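Local coordinates for protein BexL (Amycolatopsis orientalis, PDB 4XRW) that probably catalyses ring cyclisation and aromatisation of a polyketide chain, as a di-domain aromatase/cyclase of the BE-7585A biosynthetic pathway, at residues Thr172-Asp177 against Glu279-Leu284; Val219-Thr224 against Thr233-Arg238; Ala107-Thr112 against His129-Val134; Ala42-Trp47 against Ser84-Asp89. All blocks are in the same frame, centred on the assembly; numbering follows the deposited sequence.

Overall arrangement
Contacts 1 and 2 belong to the sheet of the second cyclase-like domain, contacts 3 and 4 to that of the first. Contact 1 joins its domain's first and last strands in chain order, adjacent in the sheet, and pairs aromatic rings with aliphatic and imidazole groups on the face toward helix 299-326. Contacts 2 and 3 are hairpins: 219-224 with 233-238 carries a salt bridge and two waters, whereas 107-112 with 129-134, centred about 25 Å from the chain's centre, sets a methionine between aromatic side chains and ends in a classic beta bulge. In contact 4 one arginine reaches from a strand to a helix end. All four are partly buried, contact 1 with the largest share of buried residues.

Contact 1. Residues Thr172-Asp177 against Glu279-Leu284; sequences TFSFTD and EHTVVL
Phe173 and Val282 lie side by side and point the same way, with the valine CB over one face of the phenyl ring, 4.1 Å from its centroid and 25° off the normal. Leu284 meets the same ring differently: its CG sits at the edge, in the ring plane, 3.9 Å from Phe173 CE2. At the next pair on this face, Phe175 and His280 cross obliquely. Their planes are 23° apart but slid so far that the rings barely overlap, and His280 CB rather than the imidazole takes the place over the phenyl face. Beyond it, the imidazole is hydrogen-bonded to Ser314 and His260. On the reverse face, Glu279 bends at chi2 (-86°) and carries OE2 forward along its own strand. There Thr281 OG1 donates to the syn lone pair of Glu279 OE2 at 2.7 Å, and Ser174 OG arrives on the anti side, 3.0 Å from the same oxygen. With an alanine at Glu279, both hydroxyls would probably lose their shared acceptor, and Ser174 its side-chain bond across the strands. Paired backbone bonds at Phe173-Val282 and Phe175-His280 fix the antiparallel register. First strand against last, with helix 299-326 over the phenylalanines, is the arrangement of the helix-grip fold.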
loop_
_atom_site.group_PDB
_atom_site.type_symbol
_atom_site.label_atom_id
_atom_site.label_comp_id
_atom_site.label_asym_id
_atom_site.label_seq_id
_atom_site.Cartn_x
_atom_site.Cartn_y
_atom_site.Cartn_z
ATOM N N THR A 172 -14.683 -4.327 -0.563
ATOM C CA THR A 172 -13.476 -4.094 0.231
ATOM C C THR A 172 -13.651 -4.755 1.565
ATOM O O THR A 172 -14.641 -4.511 2.239
ATOM C CB THR A 172 -13.223 -2.600 0.428
ATOM O OG1 THR A 172 -13.039 -1.999 -0.851
ATOM C CG2 THR A 172 -11.981 -2.337 1.296
ATOM N N PHE A 173 -12.693 -5.588 1.964
ATOM C CA PHE A 173 -12.798 -6.263 3.248
ATOM C C PHE A 173 -11.408 -6.500 3.801
ATOM O O PHE A 173 -10.427 -6.499 3.066
ATOM C CB PHE A 173 -13.581 -7.574 3.118
ATOM C CG PHE A 173 -12.966 -8.564 2.189
ATOM C CD1 PHE A 173 -12.146 -9.563 2.676
ATOM C CD2 PHE A 173 -13.189 -8.494 0.819
ATOM C CE1 PHE A 173 -11.575 -10.496 1.825
ATOM C CE2 PHE A 173 -12.614 -9.412 -0.046
ATOM C CZ PHE A 173 -11.797 -10.422 0.468
ATOM N N SER A 174 -11.348 -6.682 5.107
ATOM C CA SER A 174 -10.099 -6.847 5.796
ATOM C C SER A 174 -10.284 -7.924 6.843
ATOM O O SER A 174 -11.370 -8.075 7.397
ATOM C CB SER A 174 -9.671 -5.536 6.406
ATOM O OG SER A 174 -8.698 -5.727 7.411
ATOM N N PHE A 175 -9.238 -8.695 7.099
ATOM C CA PHE A 175 -9.325 -9.741 8.123
ATOM C C PHE A 175 -7.927 -10.029 8.662
ATOM O O PHE A 175 -6.933 -9.749 7.986
ATOM C CB PHE A 175 -9.963 -11.009 7.555
ATOM C CG PHE A 175 -9.169 -11.659 6.467
ATOM C CD1 PHE A 175 -8.207 -12.618 6.772
ATOM C CD2 PHE A 175 -9.367 -11.325 5.145
ATOM C CE1 PHE A 175 -7.469 -13.226 5.769
ATOM C CE2 PHE A 175 -8.622 -11.925 4.138
ATOM C CZ PHE A 175 -7.670 -12.871 4.454
ATOM N N THR A 176 -7.870 -10.572 9.875
ATOM C CA THR A 176 -6.609 -10.839 10.565
ATOM C C THR A 176 -6.579 -12.265 11.141
ATOM O O THR A 176 -7.591 -12.750 11.637
ATOM C CB THR A 176 -6.382 -9.832 11.695
ATOM O OG1 THR A 176 -6.361 -8.494 11.166
ATOM C CG2 THR A 176 -5.084 -10.102 12.416
ATOM N N ASP A 177 -5.431 -12.936 11.047
ATOM C CA ASP A 177 -5.224 -14.220 11.748
ATOM C C ASP A 177 -4.131 -14.026 12.777
ATOM O O ASP A 177 -3.158 -13.342 12.500
ATOM C CB ASP A 177 -4.858 -15.330 10.777
ATOM C CG ASP A 177 -6.026 -15.765 9.927
ATOM O OD1 ASP A 177 -6.986 -16.360 10.467
ATOM O OD2 ASP A 177 -5.976 -15.541 8.716
ATOM N N GLU A 279 -2.482 -9.517 8.884
ATOM C CA GLU A 279 -3.668 -8.799 8.427
ATOM C C GLU A 279 -3.678 -8.711 6.917
ATOM O O GLU A 279 -2.622 -8.607 6.301
ATOM C CB GLU A 279 -3.698 -7.400 9.040
ATOM C CG GLU A 279 -4.937 -6.579 8.660
ATOM C CD GLU A 279 -4.823 -5.803 7.332
ATOM O OE1 GLU A 279 -3.775 -5.846 6.620
ATOM O OE2 GLU A 279 -5.821 -5.133 6.992
ATOM N N HIS A 280 -4.850 -8.758 6.333
ATOM C CA HIS A 280 -5.007 -8.556 4.923
ATOM C C HIS A 280 -6.128 -7.587 4.632
ATOM O O HIS A 280 -7.139 -7.669 5.225
ATOM C CB HIS A 280 -5.330 -9.830 4.190
ATOM C CG HIS A 280 -4.314 -10.911 4.351
ATOM N ND1 HIS A 280 -3.368 -11.187 3.401
ATOM C CD2 HIS A 280 -4.157 -11.834 5.312
ATOM C CE1 HIS A 280 -2.634 -12.195 3.806
ATOM N NE2 HIS A 280 -3.095 -12.606 4.958
ATOM N N THR A 281 -5.897 -6.699 3.692
ATOM C CA THR A 281 -6.954 -5.859 3.117
ATOM C C THR A 281 -7.049 -6.139 1.609
ATOM O O THR A 281 -6.029 -6.111 0.846
ATOM C CB THR A 281 -6.711 -4.356 3.371
ATOM O OG1 THR A 281 -6.871 -4.054 4.771
ATOM C CG2 THR A 281 -7.702 -3.510 2.572
ATOM N N VAL A 282 -8.273 -6.424 1.159
ATOM C CA VAL A 282 -8.508 -6.744 -0.226
ATOM C C VAL A 282 -9.608 -5.867 -0.812
ATOM O O VAL A 282 -10.587 -5.598 -0.134
ATOM C CB VAL A 282 -8.920 -8.222 -0.418
ATOM C CG1 VAL A 282 -9.180 -8.528 -1.885
ATOM C CG2 VAL A 282 -7.826 -9.155 0.093
ATOM N N VAL A 283 -9.414 -5.441 -2.053
ATOM C CA VAL A 283 -10.493 -4.904 -2.884
ATOM C C VAL A 283 -10.715 -5.849 -4.046
ATOM O O VAL A 283 -9.788 -6.181 -4.792
ATOM C CB VAL A 283 -10.181 -3.489 -3.419
ATOM C CG1 VAL A 283 -11.347 -2.968 -4.275
ATOM C CG2 VAL A 283 -9.890 -2.534 -2.286
ATOM N N LEU A 284 -11.959 -6.290 -4.231
ATOM C CA LEU A 284 -12.266 -7.205 -5.330
ATOM C C LEU A 284 -12.415 -6.537 -6.687
ATOM O O LEU A 284 -12.753 -5.364 -6.794
ATOM C CB LEU A 284 -13.546 -7.977 -5.018
ATOM C CG LEU A 284 -13.478 -8.935 -3.854
ATOM C CD1 LEU A 284 -14.877 -9.488 -3.560
ATOM C CD2 LEU A 284 -12.527 -10.044 -4.178
#

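Contact 2. Residues Val219-Thr224 against Thr233-Arg238; sequences VLRMDT and TTESVR
Leu220 and Arg238 make the buried end of this pairing: Leu220 CD2 rests over one face of the guanidinium, 3.9 Å from Arg238 NE, while the polar edge of that group is bonded to Gln218 and Val192. On the same face, a water links Leu220 O to Ser236 OG near this packed end. On the opposite face of the sheet, Val219 CG1 packs 3.7 Å from Glu235 CD. The same glutamate meets Arg221, whose chain bends at chi3 (66°) and presents Arg221 NH1 to Glu235 OE1 at 2.9 Å. This salt bridge is lopsided: the oxygen lies in the guanidinium plane, yet the nitrogen stands 43° out of the carboxylate plane. Glu235 OE2 turns instead to Thr251. Toward the far end the pairing becomes more exposed and polar. Thr233 OG1 donates to Asp223 OD1 at 2.7 Å, approaching from above the carboxylate plane. On the other face, a second water donates to Met222 O at 2.8 Å and also bonds the hydroxyls of Thr224 and Thr234. Backbone bonds hold the hairpin throughout, with strand axes 4.7 Å apart at closest approach. Strand 205-212 flanks it on one side and strand 245-250 on the other, while Trp198 of helix 198-201 packs on Leu220, Met222 and Arg238.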
loop_
_atom_site.group_PDB
_atom_site.type_symbol
_atom_site.label_atom_id
_atom_site.label_comp_id
_atom_site.label_asym_id
_atom_site.label_seq_id
_atom_site.Cartn_x
_atom_site.Cartn_y
_atom_site.Cartn_z
ATOM N N VAL A 219 11.785 -6.189 -2.317
ATOM C CA VAL A 219 10.963 -6.602 -3.424
ATOM C C VAL A 219 10.997 -8.124 -3.377
ATOM O O VAL A 219 12.033 -8.745 -3.582
ATOM C CB VAL A 219 11.451 -6.050 -4.768
ATOM C CG1 VAL A 219 10.555 -6.551 -5.879
ATOM C CG2 VAL A 219 11.463 -4.531 -4.712
ATOM N N LEU A 220 9.870 -8.699 -3.009
ATOM C CA LEU A 220 9.790 -10.151 -2.780
ATOM C C LEU A 220 9.050 -10.765 -3.932
ATOM O O LEU A 220 7.875 -10.510 -4.130
ATOM C CB LEU A 220 9.110 -10.435 -1.449
ATOM C CG LEU A 220 8.826 -11.895 -1.128
ATOM C CD1 LEU A 220 10.126 -12.702 -1.166
ATOM C CD2 LEU A 220 8.161 -11.930 0.257
ATOM N N ARG A 221 9.772 -11.539 -4.735
ATOM C CA ARG A 221 9.172 -12.340 -5.755
ATOM C C ARG A 221 9.272 -13.784 -5.350
ATOM O O ARG A 221 10.340 -14.237 -4.922
ATOM C CB ARG A 221 9.833 -12.115 -7.103
ATOM C CG ARG A 221 9.660 -10.713 -7.581
ATOM C CD ARG A 221 10.437 -10.504 -8.895
ATOM N NE ARG A 221 9.877 -11.296 -10.000
ATOM C CZ ARG A 221 8.938 -10.853 -10.852
ATOM N NH1 ARG A 221 8.427 -9.642 -10.735
ATOM N NH2 ARG A 221 8.513 -11.632 -11.823
ATOM N N MET A 222 8.154 -14.480 -5.424
ATOM C CA MET A 222 8.200 -15.894 -5.044
ATOM C C MET A 222 7.293 -16.764 -5.860
ATOM O O MET A 222 6.301 -16.315 -6.399
ATOM C CB MET A 222 7.906 -16.050 -3.566
ATOM C CG MET A 222 6.653 -15.497 -3.079
ATOM S SD MET A 222 6.687 -15.583 -1.260
ATOM C CE MET A 222 5.381 -16.757 -0.967
ATOM N N ASP A 223 7.735 -18.016 -5.989
ATOM C CA ASP A 223 7.028 -19.077 -6.663
ATOM C C ASP A 223 6.319 -19.948 -5.661
ATOM O O ASP A 223 6.941 -20.441 -4.699
ATOM C CB ASP A 223 7.996 -19.942 -7.452
ATOM C CG ASP A 223 8.441 -19.313 -8.738
ATOM O OD1 ASP A 223 8.107 -18.131 -9.022
ATOM O OD2 ASP A 223 9.155 -20.009 -9.468
ATOM N N THR A 224 5.029 -20.121 -5.862
ATOM C CA THR A 224 4.220 -20.911 -4.947
ATOM C C THR A 224 3.379 -21.928 -5.700
ATOM O O THR A 224 3.136 -21.771 -6.887
ATOM C CB THR A 224 3.290 -20.055 -4.146
ATOM O OG1 THR A 224 2.505 -19.261 -5.044
ATOM C CG2 THR A 224 4.074 -19.147 -3.239
ATOM N N THR A 233 3.793 -17.006 -9.717
ATOM C CA THR A 233 4.962 -16.186 -9.478
ATOM C C THR A 233 4.426 -14.782 -9.161
ATOM O O THR A 233 3.749 -14.192 -9.983
ATOM C CB THR A 233 5.927 -16.142 -10.658
ATOM O OG1 THR A 233 6.359 -17.476 -10.982
ATOM C CG2 THR A 233 7.136 -15.320 -10.302
ATOM N N THR A 234 4.703 -14.308 -7.954
ATOM C CA THR A 234 4.042 -13.146 -7.383
ATOM C C THR A 234 5.050 -12.197 -6.765
ATOM O O THR A 234 5.976 -12.644 -6.098
ATOM C CB THR A 234 3.050 -13.577 -6.282
ATOM O OG1 THR A 234 2.223 -14.645 -6.799
ATOM C CG2 THR A 234 2.173 -12.419 -5.897
ATOM N N GLU A 235 4.855 -10.890 -6.969
ATOM C CA GLU A 235 5.725 -9.882 -6.391
ATOM C C GLU A 235 4.940 -9.054 -5.399
ATOM O O GLU A 235 3.789 -8.688 -5.657
ATOM C CB GLU A 235 6.296 -8.987 -7.481
ATOM C CG GLU A 235 7.230 -7.874 -6.985
ATOM C CD GLU A 235 7.654 -6.932 -8.112
ATOM O OE1 GLU A 235 8.529 -7.341 -8.931
ATOM O OE2 GLU A 235 7.094 -5.794 -8.182
ATOM N N SER A 236 5.570 -8.756 -4.270
ATOM C CA SER A 236 5.119 -7.725 -3.356
ATOM C C SER A 236 6.290 -6.847 -2.930
ATOM O O SER A 236 7.455 -7.261 -3.005
ATOM C CB SER A 236 4.471 -8.349 -2.131
ATOM O OG SER A 236 5.449 -9.145 -1.465
ATOM N N VAL A 237 5.978 -5.645 -2.467
ATOM C CA VAL A 237 6.983 -4.759 -1.902
ATOM C C VAL A 237 6.692 -4.663 -0.404
ATOM O O VAL A 237 5.528 -4.483 -0.014
ATOM C CB VAL A 237 6.955 -3.375 -2.576
ATOM C CG1 VAL A 237 7.836 -2.402 -1.821
ATOM C CG2 VAL A 237 7.374 -3.504 -4.036
ATOM N N ARG A 238 7.704 -4.890 0.419
ATOM C CA ARG A 238 7.553 -4.902 1.867
ATOM C C ARG A 238 8.438 -3.843 2.524
ATOM O O ARG A 238 9.556 -3.571 2.088
ATOM C CB ARG A 238 7.905 -6.302 2.439
ATOM C CG ARG A 238 7.348 -7.423 1.619
ATOM C CD ARG A 238 7.192 -8.736 2.431
ATOM N NE ARG A 238 8.479 -9.139 2.991
ATOM C CZ ARG A 238 8.661 -10.186 3.794
ATOM N NH1 ARG A 238 7.639 -10.925 4.156
ATOM N NH2 ARG A 238 9.870 -10.478 4.237
HETATM O O HOH W 1 5.200 -11.797 -3.102
HETATM O O HOH W 2 3.563 -16.791 -5.782
#

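Contact 3. Residues Ala107-Thr112 against His129-Val134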
loop_
_atom_site.group_PDB
_atom_site.type_symbol
_atom_site.label_atom_id
_atom_site.label_comp_id
_atom_site.label_asym_id
_atom_site.label_seq_id
_atom_site.Cartn_x
_atom_site.Cartn_y
_atom_site.Cartn_z
ATOM N N ALA A 107 14.034 22.013 -7.977
ATOM C CA ALA A 107 14.526 22.817 -6.852
ATOM C C ALA A 107 13.547 22.765 -5.690
ATOM O O ALA A 107 13.953 22.694 -4.526
ATOM C CB ALA A 107 14.741 24.243 -7.264
ATOM N N GLU A 108 12.257 22.846 -6.007
ATOM C CA GLU A 108 11.239 22.550 -5.016
ATOM C C GLU A 108 9.909 22.158 -5.657
ATOM O O GLU A 108 9.588 22.509 -6.794
ATOM C CB GLU A 108 11.051 23.718 -4.050
ATOM C CG GLU A 108 10.674 25.040 -4.679
ATOM C CD GLU A 108 10.210 26.050 -3.621
ATOM O OE1 GLU A 108 11.066 26.791 -3.076
ATOM O OE2 GLU A 108 8.988 26.082 -3.324
ATOM N N MET A 109 9.191 21.347 -4.897
ATOM C CA MET A 109 7.921 20.777 -5.278
ATOM C C MET A 109 6.973 20.816 -4.078
ATOM O O MET A 109 7.232 20.193 -3.036
ATOM C CB MET A 109 8.109 19.349 -5.742
ATOM C CG MET A 109 6.843 18.617 -6.150
ATOM S SD MET A 109 6.164 19.319 -7.662
ATOM C CE MET A 109 7.506 19.164 -8.789
ATOM N N SER A 110 5.876 21.528 -4.248
ATOM C CA SER A 110 4.813 21.586 -3.251
ATOM C C SER A 110 3.466 21.482 -3.944
ATOM O O SER A 110 3.371 21.576 -5.172
ATOM C CB SER A 110 4.883 22.869 -2.450
ATOM O OG SER A 110 4.710 23.960 -3.318
ATOM N N GLY A 111 2.422 21.249 -3.171
ATOM C CA GLY A 111 1.107 21.072 -3.742
ATOM C C GLY A 111 0.020 21.286 -2.709
ATOM O O GLY A 111 0.284 21.497 -1.515
ATOM N N THR A 112 -1.216 21.235 -3.186
ATOM C CA THR A 112 -2.369 21.402 -2.346
ATOM C C THR A 112 -3.481 20.531 -2.875
ATOM O O THR A 112 -3.713 20.485 -4.090
ATOM C CB THR A 112 -2.865 22.881 -2.301
ATOM O OG1 THR A 112 -1.762 23.773 -2.158
ATOM C CG2 THR A 112 -3.803 23.089 -1.143
ATOM N N HIS A 129 -0.158 22.125 -7.915
ATOM C CA HIS A 129 1.283 22.045 -7.675
ATOM C C HIS A 129 1.933 23.375 -7.902
ATOM O O HIS A 129 1.474 24.186 -8.722
ATOM C CB HIS A 129 1.933 20.990 -8.573
ATOM C CG HIS A 129 1.604 19.584 -8.192
ATOM N ND1 HIS A 129 0.496 18.913 -8.678
ATOM C CD2 HIS A 129 2.226 18.721 -7.357
ATOM C CE1 HIS A 129 0.453 17.703 -8.155
ATOM N NE2 HIS A 129 1.492 17.562 -7.351
ATOM N N ALA A 130 3.024 23.599 -7.184
ATOM C CA ALA A 130 3.859 24.754 -7.402
ATOM C C ALA A 130 5.281 24.245 -7.417
ATOM O O ALA A 130 5.681 23.560 -6.477
ATOM C CB ALA A 130 3.647 25.776 -6.304
ATOM N N TYR A 131 6.043 24.565 -8.452
ATOM C CA TYR A 131 7.396 24.051 -8.543
ATOM C C TYR A 131 8.331 24.973 -9.270
ATOM O O TYR A 131 7.912 25.856 -10.036
ATOM C CB TYR A 131 7.400 22.692 -9.244
ATOM C CG TYR A 131 6.538 22.671 -10.465
ATOM C CD1 TYR A 131 7.058 22.922 -11.720
ATOM C CD2 TYR A 131 5.183 22.427 -10.349
ATOM C CE1 TYR A 131 6.236 22.909 -12.849
ATOM C CE2 TYR A 131 4.378 22.416 -11.427
ATOM C CZ TYR A 131 4.887 22.664 -12.674
ATOM O OH TYR A 131 4.010 22.636 -13.715
ATOM N N ARG A 132 9.617 24.742 -9.050
ATOM C CA ARG A 132 10.606 25.388 -9.882
ATOM C C ARG A 132 11.814 24.505 -10.070
ATOM O O ARG A 132 12.039 23.535 -9.337
ATOM C CB ARG A 132 11.006 26.749 -9.320
ATOM C CG ARG A 132 11.342 26.809 -7.861
ATOM C CD ARG A 132 11.780 28.236 -7.485
ATOM N NE ARG A 132 12.945 28.654 -8.264
ATOM C CZ ARG A 132 13.799 29.614 -7.917
ATOM N NH1 ARG A 132 13.647 30.280 -6.779
ATOM N NH2 ARG A 132 14.819 29.904 -8.717
ATOM N N ALA A 133 12.569 24.852 -11.090
ATOM C CA ALA A 133 13.730 24.102 -11.492
ATOM C C ALA A 133 14.965 24.740 -10.864
ATOM O O ALA A 133 14.963 25.931 -10.543
ATOM C CB ALA A 133 13.835 24.068 -13.035
ATOM N N VAL A 134 16.016 23.953 -10.700
ATOM C CA VAL A 134 17.251 24.459 -10.123
ATOM C C VAL A 134 17.825 25.488 -11.107
ATOM O O VAL A 134 17.970 25.202 -12.282
ATOM C CB VAL A 134 18.246 23.324 -9.845
ATOM C CG1 VAL A 134 19.595 23.882 -9.448
ATOM C CG2 VAL A 134 17.700 22.371 -8.766
#
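Met109 extends CG away from its backbone N (chi1 179°), then bends at chi2 and chi3, which curls the thioether back toward the neighbouring strand. Tyr131 instead holds CG between its own N and carbonyl carbon (chi1 45°), and the two side chains run side by side in the same direction. Met109 CE consequently touches Tyr131 CB at 3.6 Å, and its sulfur stands 5.2 Å from the phenol centroid in an oblique Met-aromatic contact. The sulfur also approaches the other aromatic of strand 123-133, Met109 SD lying 4.0 Å from His129 CD2. A serine in place of Met109 would probably open a gap between His129 and Tyr131 and leave both rings without their sulfur neighbour. On the reverse face the aliphatic stems of Glu108 and Arg132 meet, CG to CG at 3.7 Å; the arginine's charge is paired with Asp136. Ser110 and Ala130 exchange two backbone bonds, but Ala107 N (2.9 Å) and, weakly, Glu108 N (3.4 Å) both bond Arg132 O, a classic beta bulge. Val148 of helix 138-166 touches both Met109 and His129. The chemistry thus implies a face of thioether and aromatic contacts under the helix, with the Tyr131 hydroxyl satisfied by Asp145, while the Glu108-Arg132 face carries charge.

Contact 4. Residues Ala42-Trp47 against Ser84-Asp89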
loop_
_atom_site.group_PDB
_atom_site.type_symbol
_atom_site.label_atom_id
_atom_site.label_comp_id
_atom_site.label_asym_id
_atom_site.label_seq_id
_atom_site.Cartn_x
_atom_site.Cartn_y
_atom_site.Cartn_z
ATOM N N ALA A 42 -6.285 12.777 4.125
ATOM C CA ALA A 42 -5.711 13.348 5.345
ATOM C C ALA A 42 -5.150 12.252 6.260
ATOM O O ALA A 42 -4.074 12.421 6.865
ATOM C CB ALA A 42 -6.750 14.176 6.082
ATOM N N GLU A 43 -5.860 11.134 6.349
ATOM C CA GLU A 43 -5.464 10.025 7.221
ATOM C C GLU A 43 -4.634 8.979 6.438
ATOM O O GLU A 43 -5.170 8.193 5.660
ATOM C CB GLU A 43 -6.702 9.404 7.854
ATOM C CG GLU A 43 -7.479 10.431 8.714
ATOM C CD GLU A 43 -8.660 9.827 9.486
ATOM O OE1 GLU A 43 -8.879 8.594 9.417
ATOM O OE2 GLU A 43 -9.368 10.606 10.167
ATOM N N VAL A 44 -3.320 9.018 6.637
ATOM C CA VAL A 44 -2.377 8.363 5.715
ATOM C C VAL A 44 -2.393 6.853 5.781
ATOM O O VAL A 44 -1.835 6.187 4.919
ATOM C CB VAL A 44 -0.931 8.860 5.970
ATOM C CG1 VAL A 44 -0.893 10.386 5.883
ATOM C CG2 VAL A 44 -0.410 8.393 7.301
ATOM N N ALA A 45 -3.013 6.303 6.810
ATOM C CA ALA A 45 -3.197 4.873 6.880
ATOM C C ALA A 45 -4.006 4.421 5.641
ATOM O O ALA A 45 -3.934 3.251 5.223
ATOM C CB ALA A 45 -3.906 4.492 8.188
ATOM N N ASN A 46 -4.745 5.353 5.036
ATOM C CA ASN A 46 -5.575 5.040 3.866
ATOM C C ASN A 46 -4.860 5.127 2.521
ATOM O O ASN A 46 -5.413 4.740 1.497
ATOM C CB ASN A 46 -6.779 5.962 3.791
ATOM C CG ASN A 46 -7.713 5.779 4.955
ATOM O OD1 ASN A 46 -8.298 4.709 5.115
ATOM N ND2 ASN A 46 -7.844 6.807 5.789
ATOM N N TRP A 47 -3.657 5.670 2.496
ATOM C CA TRP A 47 -3.051 5.944 1.199
ATOM C C TRP A 47 -2.852 4.683 0.363
ATOM O O TRP A 47 -3.076 4.741 -0.826
ATOM C CB TRP A 47 -1.724 6.655 1.368
ATOM C CG TRP A 47 -1.860 8.147 1.637
ATOM C CD1 TRP A 47 -2.939 8.810 2.107
ATOM C CD2 TRP A 47 -0.842 9.130 1.420
ATOM N NE1 TRP A 47 -2.656 10.175 2.214
ATOM C CE2 TRP A 47 -1.373 10.384 1.807
ATOM C CE3 TRP A 47 0.473 9.065 0.952
ATOM C CZ2 TRP A 47 -0.623 11.554 1.746
ATOM C CZ3 TRP A 47 1.207 10.218 0.884
ATOM C CH2 TRP A 47 0.656 11.453 1.281
ATOM N N SER A 84 7.733 14.264 3.501
ATOM C CA SER A 84 6.853 15.337 3.101
ATOM C C SER A 84 6.377 16.047 4.364
ATOM O O SER A 84 6.068 15.413 5.394
ATOM C CB SER A 84 5.664 14.775 2.296
ATOM O OG SER A 84 4.821 15.816 1.790
ATOM N N ARG A 85 6.297 17.362 4.278
ATOM C CA ARG A 85 5.707 18.178 5.320
ATOM C C ARG A 85 4.343 18.633 4.889
ATOM O O ARG A 85 4.194 19.129 3.774
ATOM C CB ARG A 85 6.586 19.386 5.628
ATOM C CG ARG A 85 6.043 20.265 6.728
ATOM C CD ARG A 85 7.007 21.381 7.044
ATOM N NE ARG A 85 6.605 22.089 8.247
ATOM C CZ ARG A 85 7.163 21.917 9.445
ATOM N NH1 ARG A 85 8.180 21.072 9.620
ATOM N NH2 ARG A 85 6.707 22.609 10.479
ATOM N N ARG A 86 3.353 18.450 5.754
ATOM C CA ARG A 86 1.972 18.807 5.410
ATOM C C ARG A 86 1.343 19.704 6.466
ATOM O O ARG A 86 1.693 19.656 7.645
ATOM C CB ARG A 86 1.085 17.572 5.218
ATOM C CG ARG A 86 1.709 16.474 4.344
ATOM C CD ARG A 86 0.635 15.520 3.805
ATOM N NE ARG A 86 -0.113 14.905 4.874
ATOM C CZ ARG A 86 -1.277 14.274 4.733
ATOM N NH1 ARG A 86 -1.884 14.179 3.547
ATOM N NH2 ARG A 86 -1.832 13.764 5.802
ATOM N N GLU A 87 0.435 20.536 5.984
ATOM C CA GLU A 87 -0.434 21.334 6.826
ATOM C C GLU A 87 -1.869 21.025 6.470
ATOM O O GLU A 87 -2.279 21.206 5.304
ATOM C CB GLU A 87 -0.165 22.828 6.643
ATOM C CG GLU A 87 1.187 23.258 7.181
ATOM C CD GLU A 87 2.297 23.190 6.132
ATOM O OE1 GLU A 87 2.031 23.470 4.932
ATOM O OE2 GLU A 87 3.444 22.872 6.517
ATOM N N LEU A 88 -2.641 20.629 7.477
ATOM C CA LEU A 88 -4.015 20.159 7.261
ATOM C C LEU A 88 -5.043 21.223 7.699
ATOM O O LEU A 88 -4.916 21.781 8.773
ATOM C CB LEU A 88 -4.255 18.872 8.026
ATOM C CG LEU A 88 -3.768 17.557 7.372
ATOM C CD1 LEU A 88 -2.278 17.560 7.154
ATOM C CD2 LEU A 88 -4.158 16.366 8.227
ATOM N N ASP A 89 -6.051 21.486 6.876
ATOM C CA ASP A 89 -7.116 22.443 7.231
ATOM C C ASP A 89 -8.469 21.772 6.986
ATOM O O ASP A 89 -9.042 21.890 5.913
ATOM C CB ASP A 89 -6.975 23.739 6.414
ATOM C CG ASP A 89 -7.972 24.828 6.840
ATOM O OD1 ASP A 89 -8.973 24.521 7.543
ATOM O OD2 ASP A 89 -7.743 25.982 6.437
#
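Arg86 NH2 donates to Ala42 O at 2.8 Å, tying strand 80-89 of the helix-grip sheet to the end of helix 34-42. The carbonyl oxygen lies in the guanidinium plane, yet the bond is bent, with an N-H...O angle of 141°, and the donor is tilted from the carbonyl plane. Val44 CG1 touches the same nitrogen at 3.5 Å. Trp47 offers its edge: CZ2 stands 3.4 Å from Arg86 NH1, which lies close to the indole plane, so this is not a face-on cation-pi contact; the guanidinium and ring planes are 83° apart. Beside this group, Leu88 CD2 meets Ala42 CB at 4.0 Å.

The next shell fixes the orientation. Arg86 bends at chi3 (-58°), which turns its terminal nitrogens toward the helix end; NH1 donates to Val41 O and NH2 forms a salt bridge with Glu67 of the adjacent strand. One cation thus meets two successive carbonyls at the C-terminal end of the helix, where the negative end of its dipole would probably favour it, and the carboxylate of Glu67 probably helps to balance the charge. Trp47 is steadied by its NE1 bond to Val41 O and by an edge-to-face meeting with Phe51, and a bound MES molecule, probably from the crystallisation liquor, lies about 3 Å from its side chain. Within the loop, Val44 CG1 sits over one face of the indole, 4.0 Å above its plane and displaced toward the rim.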